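Local coordinates for protein putative aminopeptidase (Leishmania major, PDB 5NTH) that probably removes N-terminal residues from peptides as a manganese-dependent leucyl aminopeptidase of the M17 family, and binds the inhibitor actinonin, at residues A[143-148]-A[185-190]. Residues are numbered along the deposited sequence; the frame is centred on the assembly and turned at random.
Sequences APAGSE and MSSRAA
A143 lies against S186 and S187. Its backbone N is 3.4 Å from S186 OG, and its O packs against S187 CB. P144 starts a type II beta turn that ends at S147. P144 O accepts two bonds from S147, one from the backbone N and one from OG at 2.6 Å. The donor OG sits close to the carbonyl plane, tilted 17° from it. A145 N and CB both pack on S187 CB, and A145 CB also meets A189 CB at 4.3 Å. At the backbone angles of G146 (phi 108°) a CB would be jammed against A145 O. Its N-H gives weak bonds to both carboxylate oxygens of E148. The first side-chain bond of E148 heads toward 185-190, and chi2 of 89° turns CD off the line of the chain, near A189 CB. S187 OG donates to the anti lone pair of E148 OE2 at 2.9 Å. A189 CB also touches OE2, at 3.5 Å. Nearer the backbone, E148 CG rests on M185 SD at 4.0 Å, the two side chains crossing at about a right angle. L206 of helix 203-221 touches both E148 and A190. The carboxylate of the buried E148 thus ties its own turn to the neighbouring loop. Away from both manganese ions and actinonin, strand-to-helix loops pack beyond adjacent parallel strands 137-142 and 181-185 of one mixed sheet, consistent with the macro-type fold assigned to the N-terminal region.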
ATOM      1  N   ALA A 143      24.652 -40.105  18.471  1.00 37.13           N
ATOM      2  CA  ALA A 143      24.590 -40.103  17.024  1.00 38.69           C
ATOM      3  C   ALA A 143      25.610 -41.058  16.453  1.00 38.85           C
ATOM      4  O   ALA A 143      26.768 -41.065  16.901  1.00 38.24           O
ATOM      5  CB  ALA A 143      24.824 -38.707  16.470  1.00 39.27           C
ATOM      6  N   PRO A 144      25.196 -41.817  15.418  1.00 40.23           N
ATOM      7  CA  PRO A 144      26.038 -42.854  14.834  1.00 39.72           C
ATOM      8  C   PRO A 144      27.214 -42.285  14.047  1.00 38.31           C
ATOM      9  O   PRO A 144      27.232 -41.112  13.663  1.00 35.41           O
ATOM     10  CB  PRO A 144      25.082 -43.619  13.918  1.00 38.98           C
ATOM     11  CG  PRO A 144      24.042 -42.626  13.537  1.00 40.15           C
ATOM     12  CD  PRO A 144      24.051 -41.500  14.536  1.00 40.31           C
ATOM     13  N   ALA A 145      28.210 -43.133  13.859  1.00 37.48           N
ATOM     14  CA  ALA A 145      29.413 -42.751  13.143  1.00 37.88           C
ATOM     15  C   ALA A 145      29.009 -42.311  11.729  1.00 36.66           C
ATOM     16  O   ALA A 145      28.149 -42.943  11.106  1.00 37.04           O
ATOM     17  CB  ALA A 145      30.382 -43.933  13.094  1.00 37.89           C
ATOM     18  N   GLY A 146      29.612 -41.226  11.251  1.00 34.36           N
ATOM     19  CA  GLY A 146      29.174 -40.566  10.015  1.00 33.06           C
ATOM     20  C   GLY A 146      28.486 -39.229  10.250  1.00 31.49           C
ATOM     21  O   GLY A 146      28.411 -38.401   9.348  1.00 31.86           O
ATOM     22  N   SER A 147      28.008 -39.021  11.470  1.00 30.13           N
ATOM     23  CA  SER A 147      27.364 -37.795  11.865  1.00 28.98           C
ATOM     24  C   SER A 147      28.304 -36.701  12.458  1.00 29.56           C
ATOM     25  O   SER A 147      27.870 -35.579  12.744  1.00 29.35           O
ATOM     26  CB  SER A 147      26.216 -38.146  12.805  1.00 28.85           C
ATOM     27  OG  SER A 147      26.656 -38.624  14.068  1.00 30.22           O
ATOM     28  N   GLU A 148      29.600 -36.966  12.551  1.00 29.92           N
ATOM     29  CA  GLU A 148      30.529 -36.017  13.180  1.00 30.41           C
ATOM     30  C   GLU A 148      30.481 -34.579  12.649  1.00 29.23           C
ATOM     31  O   GLU A 148      30.480 -33.637  13.442  1.00 28.78           O
ATOM     32  CB  GLU A 148      31.970 -36.518  13.136  1.00 32.01           C
ATOM     33  CG  GLU A 148      32.226 -37.780  13.960  1.00 35.02           C
ATOM     34  CD  GLU A 148      32.011 -39.081  13.194  1.00 37.43           C
ATOM     35  OE1 GLU A 148      32.272 -39.147  11.954  1.00 40.75           O
ATOM     36  OE2 GLU A 148      31.566 -40.052  13.839  1.00 41.99           O
ATOM     37  N   MET A 185      30.551 -37.311  21.886  1.00 28.93           N
ATOM     38  CA  MET A 185      29.712 -38.153  21.054  1.00 30.92           C
ATOM     39  C   MET A 185      29.798 -39.630  21.473  1.00 32.10           C
ATOM     40  O   MET A 185      30.865 -40.110  21.895  1.00 30.49           O
ATOM     41  CB  MET A 185      30.133 -38.007  19.611  1.00 33.04           C
ATOM     42  CG  MET A 185      29.841 -36.630  19.046  1.00 35.56           C
ATOM     43  SD  MET A 185      30.472 -36.466  17.364  1.00 39.84           S
ATOM     44  CE  MET A 185      32.226 -36.216  17.745  1.00 37.63           C
ATOM     45  N   SER A 186      28.694 -40.361  21.310  1.00 33.03           N
ATOM     46  CA  SER A 186      28.714 -41.808  21.567  1.00 35.04           C
ATOM     47  C   SER A 186      29.683 -42.563  20.595  1.00 34.29           C
ATOM     48  O   SER A 186      30.442 -43.429  21.032  1.00 34.15           O
ATOM     49  CB  SER A 186      27.291 -42.411  21.611  1.00 36.06           C
ATOM     50  OG  SER A 186      26.575 -42.157  20.420  1.00 37.28           O
ATOM     51  N   SER A 187      29.696 -42.183  19.321  1.00 33.70           N
ATOM     52  CA  SER A 187      30.661 -42.725  18.350  1.00 34.42           C
ATOM     53  C   SER A 187      32.056 -42.191  18.639  1.00 32.96           C
ATOM     54  O   SER A 187      32.190 -41.034  19.058  1.00 32.45           O
ATOM     55  CB  SER A 187      30.322 -42.320  16.896  1.00 36.58           C
ATOM     56  OG  SER A 187      31.224 -41.296  16.417  1.00 37.98           O
ATOM     57  N   ARG A 188      33.077 -43.006  18.338  1.00 30.80           N
ATOM     58  CA  ARG A 188      34.472 -42.640  18.591  1.00 29.52           C
ATOM     59  C   ARG A 188      35.290 -42.426  17.329  1.00 28.93           C
ATOM     60  O   ARG A 188      36.510 -42.238  17.404  1.00 28.09           O
ATOM     61  CB  ARG A 188      35.146 -43.707  19.451  1.00 29.29           C
ATOM     62  CG  ARG A 188      34.585 -43.854  20.862  1.00 29.30           C
ATOM     63  CD  ARG A 188      35.406 -44.856  21.706  1.00 28.50           C
ATOM     64  NE  ARG A 188      36.753 -44.317  21.928  1.00 27.47           N
ATOM     65  CZ  ARG A 188      37.890 -44.838  21.496  1.00 27.06           C
ATOM     66  NH1 ARG A 188      39.014 -44.203  21.756  1.00 26.53           N
ATOM     67  NH2 ARG A 188      37.933 -45.994  20.835  1.00 28.02           N
ATOM     68  N   ALA A 189      34.619 -42.382  16.182  1.00 29.21           N
ATOM     69  CA  ALA A 189      35.283 -42.289  14.864  1.00 29.14           C
ATOM     70  C   ALA A 189      36.253 -41.113  14.670  1.00 29.32           C
ATOM     71  O   ALA A 189      37.264 -41.234  13.972  1.00 29.83           O
ATOM     72  CB  ALA A 189      34.241 -42.274  13.776  1.00 29.42           C
ATOM     73  N   ALA A 190      35.942 -39.978  15.272  1.00 29.97           N
ATOM     74  CA  ALA A 190      36.861 -38.837  15.282  1.00 31.59           C
ATOM     75  C   ALA A 190      38.196 -39.152  15.984  1.00 33.06           C
ATOM     76  O   ALA A 190      39.252 -38.573  15.642  1.00 33.22           O
ATOM     77  CB  ALA A 190      36.187 -37.620  15.931  1.00 31.88           C
TER